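Hydrogenase maturation factor (Thermoanaerobacter tengcongensis, PDB 3VTH) probably transfers the carbamoyl group of carbamoyl phosphate, with ATP, to the C-terminal cysteine of HypE during [NiFe]-hydrogenase maturation. Local coordinates at residues F413-G418 with F450-E455. Residues are numbered along the deposited sequence; the frame is centred on the assembly and turned at random.
Sequences FCMTKG and FRVDPE
F450, in the segment that follows helix 433-449, offers its carbonyl O to the ammonium group of K417, but only as a weak hydrogen bond, with NZ 3.5 Å from O. Its ring, meanwhile, stacks with that of F422 on strand 420-423, which pairs with strand 414-417. The stronger acceptor is R451, whose O lies 2.7 Å from K417 NZ; the donor stands above the carbonyl plane, 51° out of it. K417 has CG anti to the backbone N (chi1 -154°), and the extended chain beyond it carries NZ to the R451 carbonyl. R451 sends its guanidinium away from the strand, to salt bridges with D148 and E100. At V452 the contact turns apolar: CG1 packs 3.9 Å from M415 CB, CB lies 4.0 Å from M415 SD, and CG2 is 4.2 Å from K417 CD. An alanine in place of K417 would probably leave the F450 and R451 carbonyls without this donor and V452 CG2 without its methylene neighbour. The whole is an example of a loop, between helix 433-449 and strand 456-460, packed on a strand of the same mixed sheet in the Kae1-like domain: a lysine ammonium bonds to main-chain carbonyls at the start of the loop, while V452 and M415, both buried, meet by apolar packing.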
loop_
_atom_site.group_PDB
_atom_site.type_symbol
_atom_site.label_atom_id
_atom_site.label_comp_id
_atom_site.label_asym_id
_atom_site.label_seq_id
_atom_site.Cartn_x
_atom_site.Cartn_y
_atom_site.Cartn_z
ATOM N N PHE A 413 -2.591 9.623 -4.745
ATOM C CA PHE A 413 -2.806 11.028 -4.440
ATOM C C PHE A 413 -3.203 11.131 -2.972
ATOM O O PHE A 413 -3.529 10.122 -2.352
ATOM C CB PHE A 413 -3.878 11.637 -5.366
ATOM C CG PHE A 413 -5.225 10.963 -5.275
ATOM C CD1 PHE A 413 -6.126 11.311 -4.273
ATOM C CD2 PHE A 413 -5.595 9.989 -6.204
ATOM C CE1 PHE A 413 -7.401 10.691 -4.183
ATOM C CE2 PHE A 413 -6.861 9.365 -6.133
ATOM C CZ PHE A 413 -7.761 9.715 -5.128
ATOM N N CYS A 414 -3.122 12.333 -2.398
ATOM C CA CYS A 414 -3.472 12.528 -0.989
ATOM C C CYS A 414 -4.258 13.825 -0.831
ATOM O O CYS A 414 -3.902 14.825 -1.449
ATOM C CB CYS A 414 -2.196 12.536 -0.127
ATOM S SG CYS A 414 -2.456 12.755 1.646
ATOM N N MET A 415 -5.339 13.791 -0.045
ATOM C CA MET A 415 -6.160 14.979 0.240
ATOM C C MET A 415 -6.245 15.199 1.736
ATOM O O MET A 415 -6.560 14.272 2.486
ATOM C CB MET A 415 -7.612 14.786 -0.220
ATOM C CG MET A 415 -7.792 14.520 -1.670
ATOM S SD MET A 415 -9.499 13.996 -1.985
ATOM C CE MET A 415 -9.271 13.740 -3.740
ATOM N N THR A 416 -6.020 16.429 2.172
ATOM C CA THR A 416 -6.068 16.719 3.592
ATOM C C THR A 416 -7.399 17.350 3.982
ATOM O O THR A 416 -8.020 18.063 3.189
ATOM C CB THR A 416 -4.942 17.683 4.022
ATOM O OG1 THR A 416 -5.016 18.880 3.245
ATOM C CG2 THR A 416 -3.588 17.020 3.818
ATOM N N LYS A 417 -7.839 17.029 5.193
ATOM C CA LYS A 417 -8.993 17.684 5.803
ATOM C C LYS A 417 -8.963 17.419 7.294
ATOM O O LYS A 417 -8.663 16.288 7.726
ATOM C CB LYS A 417 -10.316 17.183 5.213
ATOM C CG LYS A 417 -11.423 18.250 5.340
ATOM C CD LYS A 417 -12.655 17.841 4.597
ATOM C CE LYS A 417 -13.734 18.885 4.708
ATOM N NZ LYS A 417 -14.989 18.179 4.410
ATOM N N GLY A 418 -9.266 18.459 8.075
ATOM C CA GLY A 418 -9.228 18.353 9.538
ATOM C C GLY A 418 -7.833 17.909 9.933
ATOM O O GLY A 418 -6.840 18.469 9.448
ATOM N N PHE A 450 -15.251 12.115 0.928
ATOM C CA PHE A 450 -14.750 12.798 2.118
ATOM C C PHE A 450 -15.034 14.306 2.182
ATOM O O PHE A 450 -14.538 14.990 3.084
ATOM C CB PHE A 450 -13.261 12.479 2.323
ATOM C CG PHE A 450 -12.996 11.010 2.453
ATOM C CD1 PHE A 450 -13.519 10.290 3.533
ATOM C CD2 PHE A 450 -12.263 10.332 1.485
ATOM C CE1 PHE A 450 -13.290 8.917 3.653
ATOM C CE2 PHE A 450 -12.038 8.960 1.595
ATOM C CZ PHE A 450 -12.551 8.254 2.680
ATOM N N ARG A 451 -15.843 14.803 1.243
ATOM C CA ARG A 451 -16.251 16.216 1.195
ATOM C C ARG A 451 -15.052 17.180 1.111
ATOM O O ARG A 451 -15.034 18.225 1.759
ATOM C CB ARG A 451 -17.157 16.563 2.383
ATOM C CG ARG A 451 -18.599 16.043 2.249
ATOM C CD ARG A 451 -18.737 14.572 2.610
ATOM N NE ARG A 451 -20.146 14.215 2.778
ATOM C CZ ARG A 451 -20.764 13.208 2.156
ATOM N NH1 ARG A 451 -20.088 12.413 1.323
ATOM N NH2 ARG A 451 -22.060 12.991 2.380
ATOM N N VAL A 452 -14.058 16.807 0.315
ATOM C CA VAL A 452 -12.861 17.616 0.142
ATOM C C VAL A 452 -13.014 18.521 -1.086
ATOM O O VAL A 452 -13.282 18.052 -2.196
ATOM C CB VAL A 452 -11.578 16.738 -0.027
ATOM C CG1 VAL A 452 -10.336 17.615 -0.146
ATOM C CG2 VAL A 452 -11.431 15.727 1.126
ATOM N N ASP A 453 -12.844 19.818 -0.882
ATOM C CA ASP A 453 -12.708 20.747 -1.998
ATOM C C ASP A 453 -11.312 21.372 -1.926
ATOM O O ASP A 453 -11.085 22.316 -1.165
ATOM C CB ASP A 453 -13.837 21.802 -1.978
ATOM C CG ASP A 453 -15.212 21.211 -2.350
ATOM O OD1 ASP A 453 -15.291 20.078 -2.897
ATOM O OD2 ASP A 453 -16.226 21.890 -2.095
ATOM N N PRO A 454 -10.350 20.818 -2.692
ATOM C CA PRO A 454 -8.983 21.297 -2.591
ATOM C C PRO A 454 -8.899 22.802 -2.803
ATOM O O PRO A 454 -9.571 23.350 -3.683
ATOM C CB PRO A 454 -8.270 20.559 -3.729
ATOM C CG PRO A 454 -9.046 19.283 -3.860
ATOM C CD PRO A 454 -10.468 19.687 -3.628
ATOM N N GLU A 455 -8.084 23.452 -1.980
ATOM C CA GLU A 455 -7.829 24.889 -2.121
ATOM C C GLU A 455 -6.450 25.166 -2.731
ATOM O O GLU A 455 -6.235 26.198 -3.358
ATOM C CB GLU A 455 -8.026 25.591 -0.776
ATOM C CG GLU A 455 -9.497 25.518 -0.317
ATOM C CD GLU A 455 -9.823 26.380 0.903
ATOM O OE1 GLU A 455 -9.013 26.406 1.856
ATOM O OE2 GLU A 455 -10.911 27.012 0.923
#